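Local coordinates for protein argonaute (Methanocaldococcus jannaschii, PDB 5G5S), which uses short single-stranded DNA guides to find complementary DNA strands and cleaves them as an endonuclease, possibly defending the cell against invading genetic elements, at residues 333-337 / 385-389; 345-349 / 393-397; 13-17 / 287-291. One frame throughout, in Å; residues are numbered along the deposited sequence.

Contact 1. Residues 333-337 / 385-389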
loop_
_atom_site.group_PDB
_atom_site.type_symbol
_atom_site.label_atom_id
_atom_site.label_comp_id
_atom_site.label_asym_id
_atom_site.label_seq_id
_atom_site.Cartn_x
_atom_site.Cartn_y
_atom_site.Cartn_z
ATOM N N PHE A 333 -11.041 -22.601 11.829
ATOM C CA PHE A 333 -11.673 -23.722 11.127
ATOM C C PHE A 333 -10.939 -25.044 11.360
ATOM O O PHE A 333 -10.933 -25.908 10.483
ATOM C CB PHE A 333 -11.820 -23.420 9.624
ATOM C CG PHE A 333 -12.667 -22.211 9.305
ATOM C CD1 PHE A 333 -14.045 -22.325 9.161
ATOM C CD2 PHE A 333 -12.085 -20.960 9.130
ATOM C CE1 PHE A 333 -14.826 -21.206 8.855
ATOM C CE2 PHE A 333 -12.867 -19.844 8.828
ATOM C CZ PHE A 333 -14.232 -19.974 8.693
ATOM N N THR A 334 -10.341 -25.218 12.546
ATOM C CA THR A 334 -9.655 -26.460 12.903
ATOM C C THR A 334 -10.657 -27.616 13.103
ATOM O O THR A 334 -10.305 -28.780 12.901
ATOM C CB THR A 334 -8.667 -26.238 14.050
ATOM O OG1 THR A 334 -9.207 -25.262 14.943
ATOM C CG2 THR A 334 -7.299 -25.775 13.550
ATOM N N TRP A 335 -11.929 -27.261 13.412
ATOM C CA TRP A 335 -13.075 -28.152 13.587
ATOM C C TRP A 335 -13.524 -28.825 12.273
ATOM O O TRP A 335 -14.360 -29.735 12.304
ATOM C CB TRP A 335 -14.243 -27.426 14.280
ATOM C CG TRP A 335 -14.615 -26.116 13.652
ATOM C CD1 TRP A 335 -14.152 -24.879 14.000
ATOM C CD2 TRP A 335 -15.523 -25.914 12.564
ATOM N NE1 TRP A 335 -14.722 -23.916 13.197
ATOM C CE2 TRP A 335 -15.566 -24.524 12.304
ATOM C CE3 TRP A 335 -16.311 -26.775 11.777
ATOM C CZ2 TRP A 335 -16.366 -23.973 11.292
ATOM C CZ3 TRP A 335 -17.096 -26.231 10.773
ATOM C CH2 TRP A 335 -17.115 -24.847 10.534
ATOM N N ILE A 336 -12.958 -28.390 11.130
ATOM C CA ILE A 336 -13.232 -28.971 9.810
ATOM C C ILE A 336 -12.634 -30.384 9.770
ATOM O O ILE A 336 -13.301 -31.306 9.315
ATOM C CB ILE A 336 -12.719 -28.038 8.660
ATOM C CG1 ILE A 336 -13.501 -26.692 8.615
ATOM C CG2 ILE A 336 -12.665 -28.733 7.278
ATOM C CD1 ILE A 336 -14.896 -26.691 7.992
ATOM N N TYR A 337 -11.405 -30.551 10.287
ATOM C CA TYR A 337 -10.713 -31.844 10.338
ATOM C C TYR A 337 -10.874 -32.483 11.721
ATOM O O TYR A 337 -11.447 -33.565 11.822
ATOM C CB TYR A 337 -9.223 -31.697 9.963
ATOM C CG TYR A 337 -8.970 -31.278 8.527
ATOM C CD1 TYR A 337 -8.997 -29.938 8.156
ATOM C CD2 TYR A 337 -8.651 -32.218 7.551
ATOM C CE1 TYR A 337 -8.756 -29.546 6.840
ATOM C CE2 TYR A 337 -8.397 -31.836 6.233
ATOM C CZ TYR A 337 -8.455 -30.498 5.880
ATOM O OH TYR A 337 -8.210 -30.110 4.584
ATOM N N ASN A 385 -17.855 -30.907 5.600
ATOM C CA ASN A 385 -17.649 -30.635 7.025
ATOM C C ASN A 385 -18.077 -29.207 7.343
ATOM O O ASN A 385 -18.541 -28.940 8.452
ATOM C CB ASN A 385 -16.191 -30.879 7.433
ATOM C CG ASN A 385 -15.876 -32.334 7.718
ATOM O OD1 ASN A 385 -16.061 -32.832 8.835
ATOM N ND2 ASN A 385 -15.371 -33.043 6.724
ATOM N N TYR A 386 -17.946 -28.294 6.365
ATOM C CA TYR A 386 -18.373 -26.912 6.534
ATOM C C TYR A 386 -19.894 -26.815 6.445
ATOM O O TYR A 386 -20.496 -26.125 7.265
ATOM C CB TYR A 386 -17.680 -25.968 5.522
ATOM C CG TYR A 386 -18.290 -24.580 5.475
ATOM C CD1 TYR A 386 -17.862 -23.579 6.343
ATOM C CD2 TYR A 386 -19.334 -24.286 4.604
ATOM C CE1 TYR A 386 -18.448 -22.312 6.332
ATOM C CE2 TYR A 386 -19.946 -23.036 4.606
ATOM C CZ TYR A 386 -19.484 -22.044 5.452
ATOM O OH TYR A 386 -20.071 -20.805 5.422
ATOM N N ASN A 387 -20.501 -27.476 5.436
ATOM C CA ASN A 387 -21.945 -27.478 5.180
ATOM C C ASN A 387 -22.764 -28.115 6.294
ATOM O O ASN A 387 -23.869 -27.644 6.561
ATOM C CB ASN A 387 -22.276 -28.121 3.830
ATOM C CG ASN A 387 -21.877 -27.312 2.618
ATOM O OD1 ASN A 387 -21.846 -26.072 2.627
ATOM N ND2 ASN A 387 -21.580 -28.001 1.529
ATOM N N LYS A 388 -22.234 -29.175 6.951
ATOM C CA LYS A 388 -22.914 -29.860 8.059
ATOM C C LYS A 388 -23.056 -28.943 9.289
ATOM O O LYS A 388 -23.903 -29.189 10.148
ATOM C CB LYS A 388 -22.192 -31.168 8.421
ATOM N N ILE A 389 -22.243 -27.876 9.340
ATOM C CA ILE A 389 -22.219 -26.863 10.392
ATOM C C ILE A 389 -22.907 -25.574 9.891
ATOM O O ILE A 389 -23.601 -24.934 10.677
ATOM C CB ILE A 389 -20.759 -26.661 10.910
ATOM C CG1 ILE A 389 -20.105 -28.006 11.366
ATOM C CG2 ILE A 389 -20.619 -25.552 11.972
ATOM C CD1 ILE A 389 -20.771 -28.796 12.551
#
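Apolar packing between Trp335 and Ile389 makes the closest carbon contact here. The six-membered end of the indole meets the branched isoleucine, with Trp335 CZ3 3.5 Å from Ile389 CG1 and Trp335 CH2 3.9 Å from Ile389 CG2. The two side chains run past one another in opposite directions, and the approach to the ring is oblique. CG of Trp335 lies between its backbone N and carbonyl carbon (chi1 51°), which turns the indole across its own turn, so that Phe333 CA and Ile336 CG1 cover one and the same face. In a second apolar contact Ile336 CD1 lies 3.8 Å from Tyr386 CB, and as close to its CA, crossing that side chain at a slant.

These contacts pack the turn of 333-337 on the last part of helix 372-390, a helix of the Mid domain, whose four-stranded parallel sheet has the Rossmann-like character expected of this family. Phe333 and Ile336 also touch Leu479 of helix 473-485.

The polar atoms do not bond across the contact. Asn385 O lies at the indole edge, near its plane, 3.8 Å from Trp335 CZ3. Ile336 O and Asn385 OD1 are 3.2 Å apart, yet both are acceptors; the amide instead spends its ND2 on Lys381 O, one helical turn earlier. The hydroxyl of Tyr386 reaches further along, to a hydrogen bond with Pro396 O.

Contact 2. Residues 345-349 / 393-397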
loop_
_atom_site.group_PDB
_atom_site.type_symbol
_atom_site.label_atom_id
_atom_site.label_comp_id
_atom_site.label_asym_id
_atom_site.label_seq_id
_atom_site.Cartn_x
_atom_site.Cartn_y
_atom_site.Cartn_z
ATOM N N LEU A 345 -18.333 -19.733 15.615
ATOM C CA LEU A 345 -19.365 -19.156 14.748
ATOM C C LEU A 345 -19.196 -17.640 14.508
ATOM O O LEU A 345 -18.623 -16.945 15.359
ATOM C CB LEU A 345 -20.776 -19.518 15.264
ATOM C CG LEU A 345 -21.124 -21.028 15.334
ATOM C CD1 LEU A 345 -22.420 -21.245 16.054
ATOM C CD2 LEU A 345 -21.204 -21.659 13.940
ATOM N N PRO A 346 -19.638 -17.111 13.336
ATOM C CA PRO A 346 -19.430 -15.683 13.053
ATOM C C PRO A 346 -20.314 -14.725 13.836
ATOM O O PRO A 346 -21.423 -15.081 14.220
ATOM C CB PRO A 346 -19.714 -15.587 11.555
ATOM C CG PRO A 346 -20.700 -16.650 11.300
ATOM C CD PRO A 346 -20.294 -17.783 12.194
ATOM N N TYR A 347 -19.813 -13.503 14.056
ATOM C CA TYR A 347 -20.522 -12.420 14.743
ATOM C C TYR A 347 -21.700 -11.909 13.927
ATOM O O TYR A 347 -22.737 -11.600 14.511
ATOM C CB TYR A 347 -19.570 -11.248 15.061
ATOM C CG TYR A 347 -19.188 -11.173 16.519
ATOM C CD1 TYR A 347 -18.215 -12.017 17.049
ATOM C CD2 TYR A 347 -19.816 -10.276 17.380
ATOM C CE1 TYR A 347 -17.881 -11.976 18.402
ATOM C CE2 TYR A 347 -19.479 -10.213 18.731
ATOM C CZ TYR A 347 -18.511 -11.068 19.238
ATOM O OH TYR A 347 -18.161 -11.004 20.563
ATOM N N ASP A 348 -21.537 -11.796 12.591
ATOM C CA ASP A 348 -22.582 -11.327 11.679
ATOM C C ASP A 348 -22.349 -11.792 10.245
ATOM O O ASP A 348 -21.220 -11.771 9.758
ATOM C CB ASP A 348 -22.728 -9.784 11.730
ATOM C CG ASP A 348 -23.981 -9.238 11.062
ATOM O OD1 ASP A 348 -25.080 -9.804 11.292
ATOM O OD2 ASP A 348 -23.876 -8.208 10.356
ATOM N N VAL A 349 -23.432 -12.196 9.572
ATOM C CA VAL A 349 -23.466 -12.627 8.172
ATOM C C VAL A 349 -24.421 -11.639 7.449
ATOM O O VAL A 349 -25.525 -11.412 7.962
ATOM C CB VAL A 349 -23.937 -14.109 8.037
ATOM C CG1 VAL A 349 -24.059 -14.531 6.573
ATOM C CG2 VAL A 349 -23.008 -15.062 8.787
ATOM N N THR A 393 -27.488 -22.743 11.126
ATOM C CA THR A 393 -26.763 -21.521 11.505
ATOM C C THR A 393 -26.929 -20.448 10.410
ATOM O O THR A 393 -27.375 -20.769 9.303
ATOM C CB THR A 393 -25.293 -21.792 11.911
ATOM O OG1 THR A 393 -24.839 -20.709 12.725
ATOM C CG2 THR A 393 -24.366 -21.918 10.729
ATOM N N GLU A 394 -26.543 -19.187 10.722
ATOM C CA GLU A 394 -26.610 -18.029 9.817
ATOM C C GLU A 394 -25.707 -18.163 8.580
ATOM O O GLU A 394 -26.011 -17.567 7.546
ATOM C CB GLU A 394 -26.285 -16.720 10.565
ATOM C CG GLU A 394 -27.371 -16.252 11.523
ATOM C CD GLU A 394 -27.325 -14.794 11.953
ATOM O OE1 GLU A 394 -26.236 -14.174 11.901
ATOM O OE2 GLU A 394 -28.392 -14.269 12.347
ATOM N N LEU A 395 -24.606 -18.938 8.693
ATOM C CA LEU A 395 -23.618 -19.170 7.632
ATOM C C LEU A 395 -24.222 -19.734 6.342
ATOM O O LEU A 395 -25.041 -20.656 6.404
ATOM C CB LEU A 395 -22.496 -20.106 8.111
ATOM C CG LEU A 395 -21.401 -19.516 8.984
ATOM C CD1 LEU A 395 -20.658 -20.609 9.712
ATOM C CD2 LEU A 395 -20.416 -18.681 8.167
ATOM N N PRO A 396 -23.802 -19.224 5.160
ATOM C CA PRO A 396 -24.338 -19.776 3.902
ATOM C C PRO A 396 -23.723 -21.134 3.566
ATOM O O PRO A 396 -22.649 -21.466 4.070
ATOM C CB PRO A 396 -23.948 -18.724 2.861
ATOM C CG PRO A 396 -22.710 -18.077 3.419
ATOM C CD PRO A 396 -22.823 -18.140 4.914
ATOM N N LYS A 397 -24.402 -21.911 2.713
ATOM C CA LYS A 397 -23.928 -23.216 2.265
ATOM C C LYS A 397 -23.373 -23.112 0.843
ATOM O O LYS A 397 -23.713 -22.186 0.107
ATOM C CB LYS A 397 -25.052 -24.261 2.343
#
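Glu394 OE1 and Asp348 OD1 stand 4.6 Å apart across this contact, and both have Arg354 NH1 as a partner: it forms a salt bridge with Asp348 OD1 and a long, weak ion pair with Glu394 OE1. The guanidinium probably eases the repulsion between the two carboxylates. Both segments are loops of the Mid domain region: 345-349 runs into its start, and 393-397 links helix 372-390 to edge strand 397-407 of the parallel sheet. Tyr347 and Asp348 both face Lys489, the geometry of a classic beta bulge.

Apart from these carboxylates the packing is mainly apolar. The Pro346 ring lies obliquely against Leu395, with Pro346 CG 3.7 Å from Leu395 CD2 and Pro346 CD 3.8 Å from Leu395 CD1, so both methyls of the leucine touch the ring. Pro346 also leans on Ile488 and Tyr490. Next to the proline, Leu345 sends both methyls toward the Thr393 hydroxyl; its CD2 is 3.9 Å from Thr393 OG1.

Val349 completes the contact, its side chain passing that of Glu394 in the opposite direction. With CG1 anti to the backbone N (chi1 176°), CG2 is the branch nearer Glu394 CB, while Val349 CG1 lies beside Glu394 O at 3.7 Å and also reaches Pro396 CD at 4.2 Å.

Contact 3. Residues 13-17 / 287-291. With MG (magnesium ion), chain B.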
loop_
_atom_site.group_PDB
_atom_site.type_symbol
_atom_site.label_atom_id
_atom_site.label_comp_id
_atom_site.label_asym_id
_atom_site.label_seq_id
_atom_site.Cartn_x
_atom_site.Cartn_y
_atom_site.Cartn_z
ATOM N N ASN A 13 19.039 2.371 11.045
ATOM C CA ASN A 13 19.921 3.002 10.057
ATOM C C ASN A 13 20.055 4.549 10.213
ATOM O O ASN A 13 20.002 5.288 9.222
ATOM C CB ASN A 13 19.476 2.605 8.629
ATOM C CG ASN A 13 18.106 3.115 8.216
ATOM O OD1 ASN A 13 17.212 3.347 9.032
ATOM N ND2 ASN A 13 17.937 3.346 6.938
ATOM N N ALA A 14 20.250 5.021 11.455
ATOM C CA ALA A 14 20.445 6.445 11.773
ATOM C C ALA A 14 21.870 6.625 12.289
ATOM O O ALA A 14 22.276 5.921 13.220
ATOM C CB ALA A 14 19.442 6.901 12.825
ATOM N N TYR A 15 22.646 7.514 11.652
ATOM C CA TYR A 15 24.045 7.752 12.031
ATOM C C TYR A 15 24.237 9.227 12.347
ATOM O O TYR A 15 23.824 10.084 11.554
ATOM C CB TYR A 15 25.014 7.295 10.920
ATOM C CG TYR A 15 24.789 5.867 10.478
ATOM C CD1 TYR A 15 23.777 5.544 9.574
ATOM C CD2 TYR A 15 25.563 4.829 10.989
ATOM C CE1 TYR A 15 23.524 4.223 9.213
ATOM C CE2 TYR A 15 25.330 3.504 10.618
ATOM C CZ TYR A 15 24.300 3.207 9.742
ATOM O OH TYR A 15 24.048 1.909 9.400
ATOM N N LYS A 16 24.859 9.518 13.510
ATOM C CA LYS A 16 25.095 10.870 13.999
ATOM C C LYS A 16 25.957 11.694 13.067
ATOM O O LYS A 16 27.084 11.298 12.762
ATOM C CB LYS A 16 25.678 10.867 15.432
ATOM N N ILE A 17 25.413 12.839 12.604
ATOM C CA ILE A 17 26.121 13.790 11.742
ATOM C C ILE A 17 27.144 14.518 12.620
ATOM O O ILE A 17 26.799 14.997 13.702
ATOM C CB ILE A 17 25.149 14.785 11.034
ATOM C CG1 ILE A 17 24.111 14.043 10.145
ATOM C CG2 ILE A 17 25.917 15.852 10.217
ATOM C CD1 ILE A 17 22.805 14.795 9.975
ATOM N N ILE A 287 24.756 -1.269 5.194
ATOM C CA ILE A 287 24.531 0.158 5.498
ATOM C C ILE A 287 25.731 0.721 6.270
ATOM O O ILE A 287 26.264 1.758 5.884
ATOM C CB ILE A 287 23.166 0.482 6.188
ATOM C CG1 ILE A 287 21.930 -0.176 5.485
ATOM C CG2 ILE A 287 22.973 1.995 6.374
ATOM C CD1 ILE A 287 21.588 0.231 4.107
ATOM N N ASN A 288 26.187 -0.013 7.304
ATOM C CA ASN A 288 27.360 0.311 8.139
ATOM C C ASN A 288 28.627 0.508 7.291
ATOM O O ASN A 288 29.409 1.410 7.584
ATOM C CB ASN A 288 27.581 -0.770 9.214
ATOM C CG ASN A 288 26.562 -0.765 10.342
ATOM O OD1 ASN A 288 25.815 0.193 10.553
ATOM N ND2 ASN A 288 26.528 -1.828 11.121
ATOM N N GLU A 289 28.783 -0.286 6.199
ATOM C CA GLU A 289 29.907 -0.163 5.260
ATOM C C GLU A 289 29.898 1.155 4.477
ATOM O O GLU A 289 30.969 1.707 4.220
ATOM C CB GLU A 289 30.005 -1.375 4.316
ATOM C CG GLU A 289 30.769 -2.544 4.914
ATOM C CD GLU A 289 32.108 -2.197 5.543
ATOM O OE1 GLU A 289 32.972 -1.614 4.847
ATOM O OE2 GLU A 289 32.270 -2.470 6.753
ATOM N N ILE A 290 28.703 1.666 4.125
ATOM C CA ILE A 290 28.535 2.946 3.427
ATOM C C ILE A 290 28.780 4.079 4.432
ATOM O O ILE A 290 29.391 5.088 4.073
ATOM C CB ILE A 290 27.149 3.056 2.725
ATOM C CG1 ILE A 290 27.006 2.002 1.607
ATOM C CG2 ILE A 290 26.906 4.469 2.163
ATOM C CD1 ILE A 290 25.548 1.673 1.220
ATOM N N ALA A 291 28.314 3.889 5.692
ATOM C CA ALA A 291 28.484 4.825 6.807
ATOM C C ALA A 291 29.952 5.039 7.126
ATOM O O ALA A 291 30.345 6.167 7.419
ATOM C CB ALA A 291 27.773 4.304 8.039
HETATM MG MG MG B . 31.396 7.648 8.891
#
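Hydrogen bonding across this contact rests on Tyr15, whose OH donates to Asn288 OD1 at 2.7 Å. The C=O...donor angle is 144°, and the hydroxyl is somewhat tilted out of the carbonyl plane, while ring and amide stand almost perpendicular. OD1 meets the phenol at its edge, near the ring plane.

Apolar and CH-pi contacts hold the rest of the ring. Ala291 CB lies over one face, 3.8 Å from the centroid of the Tyr15 ring and 20° off its normal, a good CH-pi geometry. Ile287 crosses the tyrosine at about a right angle, with its CG2 3.7 Å from Tyr15 CE1. The phenol gets there because CG of Tyr15 sits anti to the carbonyl carbon (chi1 -53°), on a residue whose CB points at the helix. Asn13 adds a looser touch, its CB 4.2 Å from Ile287 CG2.

Metal binding engages the same alanine through its backbone: Ala291 O is 2.3 Å from the magnesium ion, and Leu294 O, Ile297 O and Asn299 OD1 complete the protein ligands. The ion sits where helix 280-293 ends, held largely by backbone carbonyls, and its ligands are not among the acids of the probable active site.

In the fold, strand 14-16 pairs antiparallel with strand 150-163, against which Ile287 also packs through Phe157, while Ile290 of helix 280-293 rests on helix 114-122.

In the fold
Contacts 1 and 2 are neighbours, their centres about 13 Å apart. Helix 372-390 and the loop that leaves it supply one side of each, and the loop between strands 323-326 and 357-365 supplies the other. Contact 1 is the more buried, whereas contact 2 is only partly buried, with acidic groups at its margin. Neither has a hydrogen bond between its own segments; both rest mainly on apolar side chains. Contact 3 lies about 53 Å from each, centre to centre, and is buried too, but joins a strand near the N-terminus to helix 280-293. There a side-chain hydrogen bond joins the packing, and a magnesium ion binds the helix side alone.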